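PDB 6LCJ: alpha-galactosidase from Thermus thermophilus, which probably hydrolyses terminal alpha-galactosyl groups from galactose-containing oligosaccharides as a glycoside hydrolase family 36 enzyme, and assembles as a hexamer. Local coordinates for residues N7-A11 / F134-G138; F45-W50 / W88-V93; L151-S156 / L347-D351; V192-D196 / Y298-K302; K248-W252 / N279-W285. All coordinates share one frame; numbering follows the deposited sequence.

Contact 1 (N7-A11 / F134-G138); sequences NLGGA and FLAYG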
# COMPACT_ATOMS: atom_id res chain seq x y z
N ASN E 7 -47.74 19.04 6.54
CA ASN E 7 -48.31 18.70 5.24
C ASN E 7 -47.88 19.77 4.24
O ASN E 7 -48.03 20.97 4.51
CB ASN E 7 -49.83 18.60 5.32
CG ASN E 7 -50.48 18.75 3.98
OD1 ASN E 7 -51.29 19.66 3.76
ND2 ASN E 7 -50.14 17.85 3.05
N LEU E 8 -47.33 19.35 3.10
CA LEU E 8 -46.62 20.29 2.24
C LEU E 8 -47.17 20.33 0.82
O LEU E 8 -47.54 21.41 0.34
CB LEU E 8 -45.13 19.98 2.23
CG LEU E 8 -44.25 21.19 1.90
CD1 LEU E 8 -44.69 22.45 2.65
CD2 LEU E 8 -42.80 20.86 2.18
N GLY E 9 -47.22 19.20 0.12
CA GLY E 9 -47.77 19.25 -1.22
C GLY E 9 -48.92 18.28 -1.38
O GLY E 9 -48.98 17.51 -2.34
N GLY E 10 -49.83 18.31 -0.42
CA GLY E 10 -50.74 17.21 -0.27
C GLY E 10 -50.10 15.98 0.32
O GLY E 10 -50.70 14.90 0.26
N ALA E 11 -48.90 16.11 0.87
CA ALA E 11 -48.16 15.00 1.45
C ALA E 11 -47.72 15.36 2.86
O ALA E 11 -47.60 16.53 3.22
CB ALA E 11 -46.94 14.62 0.60
N PHE E 134 -35.80 27.64 2.43
CA PHE E 134 -37.09 27.48 1.79
C PHE E 134 -37.29 26.00 1.56
O PHE E 134 -36.37 25.32 1.08
CB PHE E 134 -37.16 28.24 0.46
CG PHE E 134 -38.49 28.13 -0.21
CD1 PHE E 134 -39.64 28.55 0.44
CD2 PHE E 134 -38.60 27.59 -1.48
CE1 PHE E 134 -40.87 28.45 -0.16
CE2 PHE E 134 -39.83 27.47 -2.09
CZ PHE E 134 -40.98 27.91 -1.42
N LEU E 135 -38.46 25.49 1.93
CA LEU E 135 -38.79 24.09 1.71
C LEU E 135 -40.15 24.02 1.04
O LEU E 135 -41.10 24.67 1.49
CB LEU E 135 -38.79 23.29 3.01
CG LEU E 135 -39.48 21.92 2.96
CD1 LEU E 135 -38.61 20.92 2.24
CD2 LEU E 135 -39.84 21.44 4.35
N ALA E 136 -40.24 23.25 -0.03
CA ALA E 136 -41.44 23.20 -0.83
C ALA E 136 -41.56 21.83 -1.47
O ALA E 136 -40.57 21.13 -1.67
CB ALA E 136 -41.43 24.31 -1.89
N TYR E 137 -42.80 21.45 -1.78
CA TYR E 137 -43.09 20.20 -2.46
C TYR E 137 -44.20 20.46 -3.46
O TYR E 137 -45.22 21.07 -3.11
CB TYR E 137 -43.51 19.11 -1.48
CG TYR E 137 -43.78 17.78 -2.14
CD1 TYR E 137 -42.92 17.28 -3.10
CD2 TYR E 137 -44.90 17.03 -1.80
CE1 TYR E 137 -43.15 16.06 -3.71
CE2 TYR E 137 -45.14 15.80 -2.40
CZ TYR E 137 -44.27 15.32 -3.36
OH TYR E 137 -44.51 14.11 -3.96
N GLY E 138 -44.01 20.04 -4.70
CA GLY E 138 -44.94 20.36 -5.74
C GLY E 138 -44.34 20.12 -7.10
O GLY E 138 -43.26 19.53 -7.23
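L8 and Y137 both carry CG trans to their backbone nitrogens (chi1 -155° and -178°), which sends the leucine branch toward the strand 134-137 and sets the phenol ring alongside the turn 7-11. The leucine does its touching with one methyl: CD2 of L8 lies 3.6 Å from CG of L135 and almost as near one of that residue's own methyls. Nearer the backbone, CG of L8 rests 4.0 Å from CB of Y137. The 7-11 turn is the hairpin tip between strands 2-7 and 12-17 of one antiparallel sheet, whereas 134-138 closes a strand of the other, and the contact therefore ties together the two sheets of the N-terminal beta domain. G9 sits right against the tyrosine, its CA 3.7 Å from CD2 of Y137; a beta carbon here would run into that ring atom. Further out, CB of A11 meets CE2 of Y137 at 3.7 Å, while F40 packs on the same tyrosine. No hydrogen bond crosses between the segments. The turn is held from within, O of A11 accepting from the backbone N of L8 at 2.8 Å and from ND2 of N7 at 2.9 Å, the amide coming from above the carbonyl plane.

Contact 2 (F45-W50 / W88-V93); sequences FFRHGW and WWGSGV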
# COMPACT_ATOMS: atom_id res chain seq x y z
N PHE E 45 -31.83 13.29 -7.61
CA PHE E 45 -31.36 14.38 -6.76
C PHE E 45 -30.94 15.54 -7.66
O PHE E 45 -30.22 15.34 -8.64
CB PHE E 45 -30.19 13.93 -5.88
CG PHE E 45 -29.43 15.09 -5.19
CD1 PHE E 45 -30.09 15.97 -4.34
CD2 PHE E 45 -28.06 15.25 -5.37
CE1 PHE E 45 -29.40 17.01 -3.70
CE2 PHE E 45 -27.36 16.29 -4.73
CZ PHE E 45 -28.03 17.17 -3.90
N PHE E 46 -31.42 16.74 -7.34
CA PHE E 46 -30.99 17.92 -8.08
C PHE E 46 -29.64 18.39 -7.54
O PHE E 46 -29.53 18.87 -6.40
CB PHE E 46 -32.02 19.04 -8.02
CG PHE E 46 -31.57 20.28 -8.74
CD1 PHE E 46 -31.38 20.26 -10.11
CD2 PHE E 46 -31.30 21.45 -8.05
CE1 PHE E 46 -30.94 21.39 -10.79
CE2 PHE E 46 -30.88 22.59 -8.72
CZ PHE E 46 -30.70 22.56 -10.09
N ARG E 47 -28.62 18.25 -8.36
CA ARG E 47 -27.25 18.54 -7.97
C ARG E 47 -26.91 19.92 -8.51
O ARG E 47 -26.64 20.08 -9.70
CB ARG E 47 -26.32 17.46 -8.51
CG ARG E 47 -24.93 17.47 -7.90
CD ARG E 47 -23.98 18.32 -8.72
NE ARG E 47 -22.65 18.31 -8.12
CZ ARG E 47 -21.66 19.11 -8.49
NH1 ARG E 47 -21.84 20.00 -9.46
NH2 ARG E 47 -20.47 19.03 -7.89
N HIS E 48 -26.96 20.93 -7.64
CA HIS E 48 -26.63 22.30 -8.05
C HIS E 48 -25.16 22.63 -7.76
O HIS E 48 -24.75 22.75 -6.60
CB HIS E 48 -27.53 23.31 -7.35
CG HIS E 48 -27.34 24.69 -7.90
ND1 HIS E 48 -26.79 25.71 -7.16
CD2 HIS E 48 -27.52 25.17 -9.15
CE1 HIS E 48 -26.68 26.78 -7.93
NE2 HIS E 48 -27.12 26.48 -9.14
N GLY E 49 -24.38 22.80 -8.82
CA GLY E 49 -22.98 23.17 -8.66
C GLY E 49 -22.79 24.59 -8.16
O GLY E 49 -23.70 25.44 -8.17
N TRP E 50 -21.56 24.87 -7.73
CA TRP E 50 -21.27 26.09 -6.98
C TRP E 50 -21.27 27.33 -7.86
O TRP E 50 -21.83 28.36 -7.48
CB TRP E 50 -19.91 25.96 -6.31
CG TRP E 50 -19.57 27.10 -5.41
CD1 TRP E 50 -20.39 27.75 -4.54
CD2 TRP E 50 -18.28 27.72 -5.28
NE1 TRP E 50 -19.70 28.73 -3.88
CE2 TRP E 50 -18.40 28.73 -4.30
CE3 TRP E 50 -17.03 27.49 -5.88
CZ2 TRP E 50 -17.33 29.53 -3.92
CZ3 TRP E 50 -15.96 28.28 -5.50
CH2 TRP E 50 -16.11 29.29 -4.53
N TRP E 88 -23.31 12.86 -2.45
CA TRP E 88 -23.75 13.84 -3.43
C TRP E 88 -24.09 15.15 -2.72
O TRP E 88 -25.11 15.24 -2.03
CB TRP E 88 -24.97 13.33 -4.19
CG TRP E 88 -24.66 12.35 -5.28
CD1 TRP E 88 -24.86 11.00 -5.25
CD2 TRP E 88 -24.12 12.64 -6.58
NE1 TRP E 88 -24.48 10.44 -6.44
CE2 TRP E 88 -24.02 11.43 -7.28
CE3 TRP E 88 -23.71 13.82 -7.21
CZ2 TRP E 88 -23.53 11.35 -8.57
CZ3 TRP E 88 -23.23 13.74 -8.51
CH2 TRP E 88 -23.14 12.51 -9.17
N TRP E 89 -23.23 16.15 -2.89
CA TRP E 89 -23.41 17.47 -2.29
C TRP E 89 -23.65 18.51 -3.38
O TRP E 89 -22.95 18.54 -4.38
CB TRP E 89 -22.18 17.88 -1.48
CG TRP E 89 -22.07 17.31 -0.11
CD1 TRP E 89 -21.34 16.22 0.26
CD2 TRP E 89 -22.68 17.81 1.09
NE1 TRP E 89 -21.46 16.00 1.62
CE2 TRP E 89 -22.27 16.97 2.15
CE3 TRP E 89 -23.54 18.88 1.37
CZ2 TRP E 89 -22.69 17.16 3.46
CZ3 TRP E 89 -23.95 19.07 2.68
CH2 TRP E 89 -23.52 18.22 3.70
N GLY E 90 -24.63 19.38 -3.17
CA GLY E 90 -24.86 20.52 -4.03
C GLY E 90 -24.68 21.82 -3.27
O GLY E 90 -24.59 21.84 -2.04
N SER E 91 -24.66 22.92 -4.01
CA SER E 91 -24.49 24.24 -3.42
C SER E 91 -25.83 24.96 -3.29
O SER E 91 -26.57 25.11 -4.27
CB SER E 91 -23.54 25.10 -4.25
OG SER E 91 -23.72 26.47 -3.90
N GLY E 92 -26.12 25.42 -2.08
CA GLY E 92 -27.22 26.33 -1.84
C GLY E 92 -28.60 25.71 -1.88
O GLY E 92 -29.40 25.95 -0.97
N VAL E 93 -28.89 24.91 -2.91
CA VAL E 93 -30.22 24.31 -3.07
C VAL E 93 -30.08 22.87 -3.55
O VAL E 93 -29.15 22.51 -4.27
CB VAL E 93 -31.10 25.14 -4.03
CG1 VAL E 93 -30.40 25.32 -5.36
CG2 VAL E 93 -32.49 24.47 -4.24
O HOH W 1 -27.81 20.36 -4.96
O HOH W 2 -21.82 16.80 -6.02
O HOH W 3 -24.36 28.73 -5.86
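H48 and S91 grip each other twice where strands 45-48 and 89-91, members of different sheets, cross at 53°. N of S91 gives a nearly straight bond to O of H48 (2.6 Å, 174°), and ND1 of H48, with the acceptor in its ring plane, returns one to O of S91 at 3.0 Å. That same oxygen also takes N of V93, which arrives from the opposite face of the carbonyl. With CG anti to its backbone N (chi1 -172°), the imidazole can reach both this carbonyl and R390, which is bonded to NE2. An alanine in place of H48 would probably leave O of S91 with V93 as its one partner here and R390 without its mate on the ring.

Bound waters bridge where the strands do not bond directly. One accepts from N of H48 and donates to O of F46 and, at 2.6 Å, to O of V93. A second accepts from NE of R47 at 2.7 Å and donates to O of W89, while the rest of that guanidinium is held by D78 and the carbonyl of L55. Apolar packing fills the far end, CD2 of F45 lying 3.8 Å from CB of W88. At this angle the two strands form no regular ladder; one direct backbone bond, a histidine and water join them, and between them give partners to the carbonyls of F46, H48, W89, S91 and V93.

Contact 3 (L151-S156 / L347-D351); sequences LPRRLS and LGLAD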
# COMPACT_ATOMS: atom_id res chain seq x y z
N LEU E 151 -35.13 35.05 -3.21
CA LEU E 151 -33.72 35.42 -3.31
C LEU E 151 -33.59 36.86 -3.75
O LEU E 151 -34.55 37.47 -4.23
CB LEU E 151 -33.01 34.48 -4.29
CG LEU E 151 -33.02 33.00 -3.91
CD1 LEU E 151 -32.38 32.14 -4.99
CD2 LEU E 151 -32.33 32.79 -2.57
N PRO E 152 -32.41 37.47 -3.59
CA PRO E 152 -32.22 38.82 -4.12
C PRO E 152 -32.44 38.85 -5.62
O PRO E 152 -32.22 37.87 -6.33
CB PRO E 152 -30.76 39.13 -3.76
CG PRO E 152 -30.47 38.24 -2.59
CD PRO E 152 -31.21 36.98 -2.89
N ARG E 153 -32.92 40.01 -6.10
CA ARG E 153 -33.17 40.25 -7.50
C ARG E 153 -32.47 41.53 -7.92
O ARG E 153 -32.28 42.45 -7.12
CB ARG E 153 -34.67 40.37 -7.78
CG ARG E 153 -35.48 39.34 -7.05
CD ARG E 153 -36.94 39.66 -7.13
NE ARG E 153 -37.47 39.49 -8.48
CZ ARG E 153 -38.13 40.44 -9.14
NH1 ARG E 153 -38.33 41.62 -8.57
NH2 ARG E 153 -38.59 40.20 -10.37
N ARG E 154 -32.07 41.59 -9.19
CA ARG E 154 -31.59 42.83 -9.78
C ARG E 154 -31.83 42.70 -11.29
O ARG E 154 -31.03 42.05 -11.99
CB ARG E 154 -30.13 43.07 -9.47
CG ARG E 154 -29.57 44.25 -10.27
CD ARG E 154 -28.19 44.64 -9.81
NE ARG E 154 -27.69 45.82 -10.50
CZ ARG E 154 -27.61 47.04 -9.95
NH1 ARG E 154 -28.01 47.24 -8.70
NH2 ARG E 154 -27.13 48.04 -10.67
N LEU E 155 -32.92 43.29 -11.76
CA LEU E 155 -33.35 43.21 -13.16
C LEU E 155 -33.16 44.59 -13.79
O LEU E 155 -33.95 45.51 -13.55
CB LEU E 155 -34.79 42.72 -13.23
CG LEU E 155 -34.96 41.27 -12.76
CD1 LEU E 155 -36.38 40.76 -12.93
CD2 LEU E 155 -33.98 40.36 -13.50
N SER E 156 -32.08 44.72 -14.57
CA SER E 156 -31.63 46.02 -15.09
C SER E 156 -32.15 46.23 -16.51
O SER E 156 -31.40 46.26 -17.49
CB SER E 156 -30.10 46.10 -15.04
OG SER E 156 -29.61 46.21 -13.72
N LEU E 347 -26.40 36.82 -6.62
CA LEU E 347 -27.71 37.39 -6.92
C LEU E 347 -27.90 38.71 -6.19
O LEU E 347 -27.49 38.87 -5.03
CB LEU E 347 -28.81 36.40 -6.53
CG LEU E 347 -28.82 35.07 -7.28
CD1 LEU E 347 -29.95 34.14 -6.78
CD2 LEU E 347 -28.94 35.32 -8.78
N GLY E 348 -28.51 39.68 -6.87
CA GLY E 348 -28.68 41.01 -6.35
C GLY E 348 -27.55 41.96 -6.68
O GLY E 348 -27.75 43.17 -6.62
N LEU E 349 -26.37 41.46 -7.03
CA LEU E 349 -25.24 42.28 -7.42
C LEU E 349 -25.00 42.25 -8.93
O LEU E 349 -24.82 43.31 -9.55
CB LEU E 349 -23.98 41.83 -6.69
CG LEU E 349 -24.06 41.89 -5.16
CD1 LEU E 349 -22.87 41.21 -4.53
CD2 LEU E 349 -24.19 43.36 -4.68
N ALA E 350 -25.01 41.07 -9.54
CA ALA E 350 -24.82 40.97 -10.98
C ALA E 350 -26.05 41.48 -11.73
O ALA E 350 -27.18 41.29 -11.29
CB ALA E 350 -24.53 39.52 -11.39
N ASP E 351 -25.80 42.11 -12.87
CA ASP E 351 -26.86 42.38 -13.84
C ASP E 351 -27.06 41.18 -14.76
O ASP E 351 -28.20 40.80 -15.05
CB ASP E 351 -26.52 43.61 -14.68
CG ASP E 351 -26.24 44.84 -13.83
OD1 ASP E 351 -27.20 45.35 -13.24
OD2 ASP E 351 -25.06 45.27 -13.74
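L347 opens the contact by setting its CD1 against CD1 of L151, 3.6 Å away. Both segments are irregular lead-ins to the TIM barrel: 151-156 comes off helix 140-149 on the way to strand 161-164, while the loop 347-351 runs straight into strand 352-354. CB of P152 packs against the carbonyl of L347, 3.5 Å from its O, and the same oxygen takes a hydrogen bond from R321. G348 comes next, at a positive phi that suits glycine; a beta carbon would also strike CB of P152. Its carbonyl and that of L349 then border the aliphatic part of R154, with CD of R154 3.5 Å from O of G348. A350 adds its own O along the same chain. Extended from CG to NE, with CG anti to the backbone N (chi1 171°), R154 runs past these carbonyls to reach D351. Its NE makes a salt bridge to OD1 of D351 at 2.8 Å, close to straight at 167°; OD1 lies in the guanidinium plane, whereas NE meets it from above the carboxylate plane. The other oxygen, OD2, is held by R328 and by N of L336, so both ends of the acid are fixed. On the face of the carboxylate opposite the arginine, OG of S156 donates to OD1 of D351 at 2.6 Å.

Contact 4 (V192-D196 / Y298-K302); sequences VFQID and YDYLK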
# COMPACT_ATOMS: atom_id res chain seq x y z
N VAL E 192 -23.57 46.59 -27.56
CA VAL E 192 -22.30 46.56 -26.83
C VAL E 192 -21.26 45.87 -27.71
O VAL E 192 -21.54 44.83 -28.31
CB VAL E 192 -22.43 45.81 -25.48
CG1 VAL E 192 -21.15 45.94 -24.66
CG2 VAL E 192 -23.63 46.29 -24.69
N PHE E 193 -20.06 46.45 -27.77
CA PHE E 193 -18.91 45.83 -28.40
C PHE E 193 -17.91 45.53 -27.29
O PHE E 193 -17.32 46.46 -26.72
CB PHE E 193 -18.31 46.75 -29.46
CG PHE E 193 -17.22 46.12 -30.27
CD1 PHE E 193 -15.92 46.09 -29.80
CD2 PHE E 193 -17.49 45.57 -31.51
CE1 PHE E 193 -14.90 45.51 -30.56
CE2 PHE E 193 -16.48 44.99 -32.28
CZ PHE E 193 -15.18 44.97 -31.80
N GLN E 194 -17.72 44.25 -26.96
CA GLN E 194 -17.02 43.86 -25.74
C GLN E 194 -15.69 43.20 -26.07
O GLN E 194 -15.66 42.17 -26.74
CB GLN E 194 -17.87 42.94 -24.88
CG GLN E 194 -17.26 42.66 -23.50
CD GLN E 194 -17.06 41.18 -23.27
OE1 GLN E 194 -18.01 40.39 -23.36
NE2 GLN E 194 -15.81 40.78 -23.01
N ILE E 195 -14.60 43.79 -25.58
CA ILE E 195 -13.24 43.25 -25.71
C ILE E 195 -13.01 42.25 -24.58
O ILE E 195 -13.16 42.59 -23.40
CB ILE E 195 -12.19 44.37 -25.67
CG1 ILE E 195 -12.37 45.29 -26.86
CG2 ILE E 195 -10.78 43.81 -25.71
CD1 ILE E 195 -12.14 46.69 -26.50
N ASP E 196 -12.61 41.04 -24.93
CA ASP E 196 -12.47 40.00 -23.93
C ASP E 196 -11.00 39.80 -23.57
O ASP E 196 -10.17 40.71 -23.70
CB ASP E 196 -13.12 38.71 -24.44
CG ASP E 196 -13.64 37.83 -23.30
OD1 ASP E 196 -12.91 36.89 -22.88
OD2 ASP E 196 -14.80 38.07 -22.86
N TYR E 298 -15.56 52.41 -20.77
CA TYR E 298 -16.33 51.17 -20.74
C TYR E 298 -17.38 51.22 -19.65
O TYR E 298 -17.06 51.54 -18.50
CB TYR E 298 -15.40 49.98 -20.52
CG TYR E 298 -14.32 49.88 -21.56
CD1 TYR E 298 -13.15 50.62 -21.46
CD2 TYR E 298 -14.48 49.06 -22.67
CE1 TYR E 298 -12.17 50.55 -22.42
CE2 TYR E 298 -13.49 48.98 -23.64
CZ TYR E 298 -12.35 49.72 -23.50
OH TYR E 298 -11.38 49.64 -24.46
N ASP E 299 -18.63 50.90 -19.99
CA ASP E 299 -19.69 50.77 -18.98
C ASP E 299 -20.39 49.41 -19.02
O ASP E 299 -21.47 49.26 -18.45
CB ASP E 299 -20.70 51.90 -19.13
CG ASP E 299 -21.38 51.90 -20.49
OD1 ASP E 299 -20.83 51.30 -21.43
OD2 ASP E 299 -22.46 52.51 -20.61
N TYR E 300 -19.80 48.43 -19.71
CA TYR E 300 -20.22 47.04 -19.65
C TYR E 300 -18.98 46.24 -19.30
O TYR E 300 -17.98 46.30 -20.03
CB TYR E 300 -20.84 46.60 -20.99
CG TYR E 300 -21.32 45.16 -21.09
CD1 TYR E 300 -20.42 44.10 -21.15
CD2 TYR E 300 -22.68 44.86 -21.16
CE1 TYR E 300 -20.85 42.79 -21.26
CE2 TYR E 300 -23.13 43.55 -21.27
CZ TYR E 300 -22.21 42.53 -21.32
OH TYR E 300 -22.65 41.23 -21.42
N LEU E 301 -19.00 45.53 -18.17
CA LEU E 301 -17.82 44.85 -17.67
C LEU E 301 -18.10 43.37 -17.48
O LEU E 301 -19.11 43.00 -16.86
CB LEU E 301 -17.34 45.46 -16.36
CG LEU E 301 -17.00 46.95 -16.43
CD1 LEU E 301 -16.60 47.47 -15.04
CD2 LEU E 301 -15.89 47.17 -17.46
N LYS E 302 -17.23 42.53 -18.01
CA LYS E 302 -17.31 41.08 -17.81
C LYS E 302 -16.27 40.71 -16.77
O LYS E 302 -15.07 40.72 -17.04
CB LYS E 302 -17.11 40.33 -19.13
CG LYS E 302 -17.26 38.81 -19.02
CD LYS E 302 -17.17 38.16 -20.41
CE LYS E 302 -17.01 36.64 -20.34
NZ LYS E 302 -16.88 36.02 -21.72
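V192 faces Y300 and D196 faces K302 across two strands of the parallel TIM barrel whose axes approach to 8.2 Å at 45°, strand 229-234 lying between them in the sheet order. CG1 of V192 sits over one face of the Y300 ring, 4.1 Å from its centroid, a CH-pi contact. Nearer the start of strand 298-302, CD1 of I195 meets the edge of Y298 at its OH, 3.7 Å away; that hydroxyl is bonded to O of M216. The polar end centres on OD2 of D196. NZ of K302, at the tip of a fully extended chain, forms a salt bridge to it on the syn side at 3.1 Å, while NE2 of Q194 donates at 2.9 Å on the anti side, from the opposite face. With an alanine here instead of D196, K302 would probably lose its charge partner and the Q194 amide would be likelier to turn. Two donors on one buried oxygen are likely to restrain the carboxylate's rotation at the C-terminal end of the strands, where TIM-barrel enzymes keep their active sites.

Contact 5 (K248-W252 / N279-W285); sequences KRPDW and NEEVVEW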
# COMPACT_ATOMS: atom_id res chain seq x y z
N LYS E 248 5.31 41.68 -6.15
CA LYS E 248 5.31 42.95 -5.43
C LYS E 248 4.49 42.88 -4.15
O LYS E 248 4.90 43.41 -3.11
CB LYS E 248 4.80 44.07 -6.35
CG LYS E 248 5.41 45.44 -6.05
CD LYS E 248 4.78 46.07 -4.79
CE LYS E 248 5.68 47.11 -4.12
NZ LYS E 248 4.91 48.04 -3.22
N ARG E 249 3.31 42.23 -4.19
CA ARG E 249 2.39 42.20 -3.05
C ARG E 249 2.13 40.77 -2.58
O ARG E 249 0.98 40.29 -2.64
CB ARG E 249 1.08 42.90 -3.40
CG ARG E 249 1.18 44.42 -3.52
CD ARG E 249 2.00 45.06 -2.38
NE ARG E 249 1.32 45.07 -1.08
CZ ARG E 249 0.54 46.06 -0.65
NH1 ARG E 249 0.33 47.13 -1.42
NH2 ARG E 249 -0.03 45.98 0.54
N PRO E 250 3.15 40.07 -2.07
CA PRO E 250 2.92 38.70 -1.54
C PRO E 250 1.90 38.64 -0.42
O PRO E 250 1.26 37.60 -0.23
CB PRO E 250 4.32 38.30 -1.04
CG PRO E 250 4.97 39.60 -0.72
CD PRO E 250 4.54 40.49 -1.85
N ASP E 251 1.76 39.73 0.35
CA ASP E 251 0.72 39.84 1.37
C ASP E 251 -0.69 39.95 0.78
O ASP E 251 -1.66 40.00 1.54
CB ASP E 251 1.00 41.06 2.25
CG ASP E 251 0.95 42.37 1.48
OD1 ASP E 251 1.67 42.49 0.46
OD2 ASP E 251 0.18 43.27 1.89
N TRP E 252 -0.83 40.01 -0.54
CA TRP E 252 -2.15 40.01 -1.16
C TRP E 252 -2.62 38.63 -1.60
O TRP E 252 -3.80 38.46 -1.90
CB TRP E 252 -2.17 40.96 -2.36
CG TRP E 252 -2.29 42.42 -1.99
CD1 TRP E 252 -2.16 42.97 -0.75
CD2 TRP E 252 -2.58 43.51 -2.89
NE1 TRP E 252 -2.35 44.33 -0.82
CE2 TRP E 252 -2.60 44.69 -2.11
CE3 TRP E 252 -2.81 43.59 -4.26
CZ2 TRP E 252 -2.85 45.94 -2.67
CZ3 TRP E 252 -3.05 44.84 -4.81
CH2 TRP E 252 -3.07 46.00 -4.01
N ASN E 279 -8.95 40.81 2.26
CA ASN E 279 -8.00 41.89 2.48
C ASN E 279 -8.59 43.17 1.89
O ASN E 279 -8.73 43.29 0.67
CB ASN E 279 -6.66 41.53 1.83
CG ASN E 279 -5.58 42.58 2.04
OD1 ASN E 279 -5.86 43.77 2.16
ND2 ASN E 279 -4.34 42.14 2.07
N GLU E 280 -8.95 44.12 2.77
CA GLU E 280 -9.61 45.35 2.33
C GLU E 280 -8.79 46.07 1.26
O GLU E 280 -9.36 46.68 0.35
CB GLU E 280 -9.87 46.27 3.53
CG GLU E 280 -9.67 47.78 3.26
CD GLU E 280 -10.89 48.45 2.62
OE1 GLU E 280 -11.97 47.81 2.54
OE2 GLU E 280 -10.75 49.63 2.18
N GLU E 281 -7.47 45.96 1.33
CA GLU E 281 -6.62 46.60 0.34
C GLU E 281 -6.81 45.97 -1.04
O GLU E 281 -6.78 46.67 -2.06
CB GLU E 281 -5.17 46.49 0.77
CG GLU E 281 -4.26 47.55 0.23
CD GLU E 281 -2.94 47.58 0.99
OE1 GLU E 281 -2.93 47.12 2.16
OE2 GLU E 281 -1.94 48.06 0.41
N VAL E 282 -7.02 44.66 -1.09
CA VAL E 282 -7.21 43.98 -2.37
C VAL E 282 -8.55 44.37 -2.97
O VAL E 282 -8.65 44.67 -4.16
CB VAL E 282 -7.08 42.46 -2.19
CG1 VAL E 282 -7.75 41.72 -3.35
CG2 VAL E 282 -5.62 42.08 -2.03
N VAL E 283 -9.61 44.36 -2.15
CA VAL E 283 -10.92 44.80 -2.60
C VAL E 283 -10.86 46.23 -3.12
O VAL E 283 -11.51 46.57 -4.12
CB VAL E 283 -11.94 44.67 -1.46
CG1 VAL E 283 -13.29 45.16 -1.92
CG2 VAL E 283 -12.00 43.25 -0.98
N GLU E 284 -10.12 47.09 -2.43
CA GLU E 284 -9.96 48.48 -2.87
C GLU E 284 -9.29 48.54 -4.23
O GLU E 284 -9.70 49.32 -5.10
CB GLU E 284 -9.15 49.23 -1.82
CG GLU E 284 -9.05 50.72 -1.94
CD GLU E 284 -8.25 51.31 -0.78
OE1 GLU E 284 -8.76 51.30 0.37
OE2 GLU E 284 -7.10 51.75 -1.01
N TRP E 285 -8.27 47.71 -4.43
CA TRP E 285 -7.55 47.66 -5.70
C TRP E 285 -8.46 47.14 -6.82
O TRP E 285 -8.47 47.70 -7.93
CB TRP E 285 -6.31 46.80 -5.52
CG TRP E 285 -5.49 46.49 -6.72
CD1 TRP E 285 -4.41 47.19 -7.19
CD2 TRP E 285 -5.64 45.35 -7.58
NE1 TRP E 285 -3.90 46.57 -8.31
CE2 TRP E 285 -4.63 45.44 -8.57
CE3 TRP E 285 -6.53 44.28 -7.62
CZ2 TRP E 285 -4.50 44.49 -9.58
CZ3 TRP E 285 -6.38 43.33 -8.63
CH2 TRP E 285 -5.38 43.44 -9.59
O HOH W 4 -1.98 43.93 2.73
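OE2 of E281 is gripped end-on by R249, with NH2 at 2.8 Å and NH1 at 3.1 Å, both from the same face of the carboxylate and above its plane. The glutamate belongs to the first turn of helix 280-296, which leads into a TIM-barrel strand, and N279 is the N-cap of that helix, its OD1 accepting from N of E281. R249 follows the short helix 244-248, and its chain, folded at chi2 and chi3 (-45° and -73°), doubles back so that the guanidinium can serve two acids at once. Side-on, its NE and NH2 take one oxygen each of D251, NE reaching OD1 at 3.0 Å through the syn lone pair. The outcome is a salt-bridge network in which one arginine sits between two carboxylates, a placing that would offset their mutual repulsion. F14 of a neighbouring subunit adds a cation-pi contact to R249, so the network lies at an interface of the hexamer.

W252 fills the middle. R249 lays its CG over one face of the indole, and V282 covers the other, with CG2 3.6 Å from the centroid of the five-membered ring. Farther along the helix, W252 points its edge into the face of W285 in a T-shaped pair, planes at 64°, and CZ3 of W252 comes to 3.5 Å from CG of W285.

Contacts 1 and 2, with centres about 19 Å apart, both reach the seven-stranded sheet of the N-terminal beta domain, and contact 2 falls within the chain span bridged by contact 1. Contact 3 opens afterwards and spans the chain that holds contact 4, which in turn spans contact 5. Contact 3 borders the barrel, contact 4 lies among its strands, and contact 5 sits outside at a subunit interface, about 25 Å from contact 4 between centres; helix 280-296 of contact 5 runs straight into strand 298-303 of contact 4. Contacts 1 and 4 lie on opposite sides of the chain's centre, with centres about 43 Å apart, so the five together sample beta domain, barrel and subunit interface.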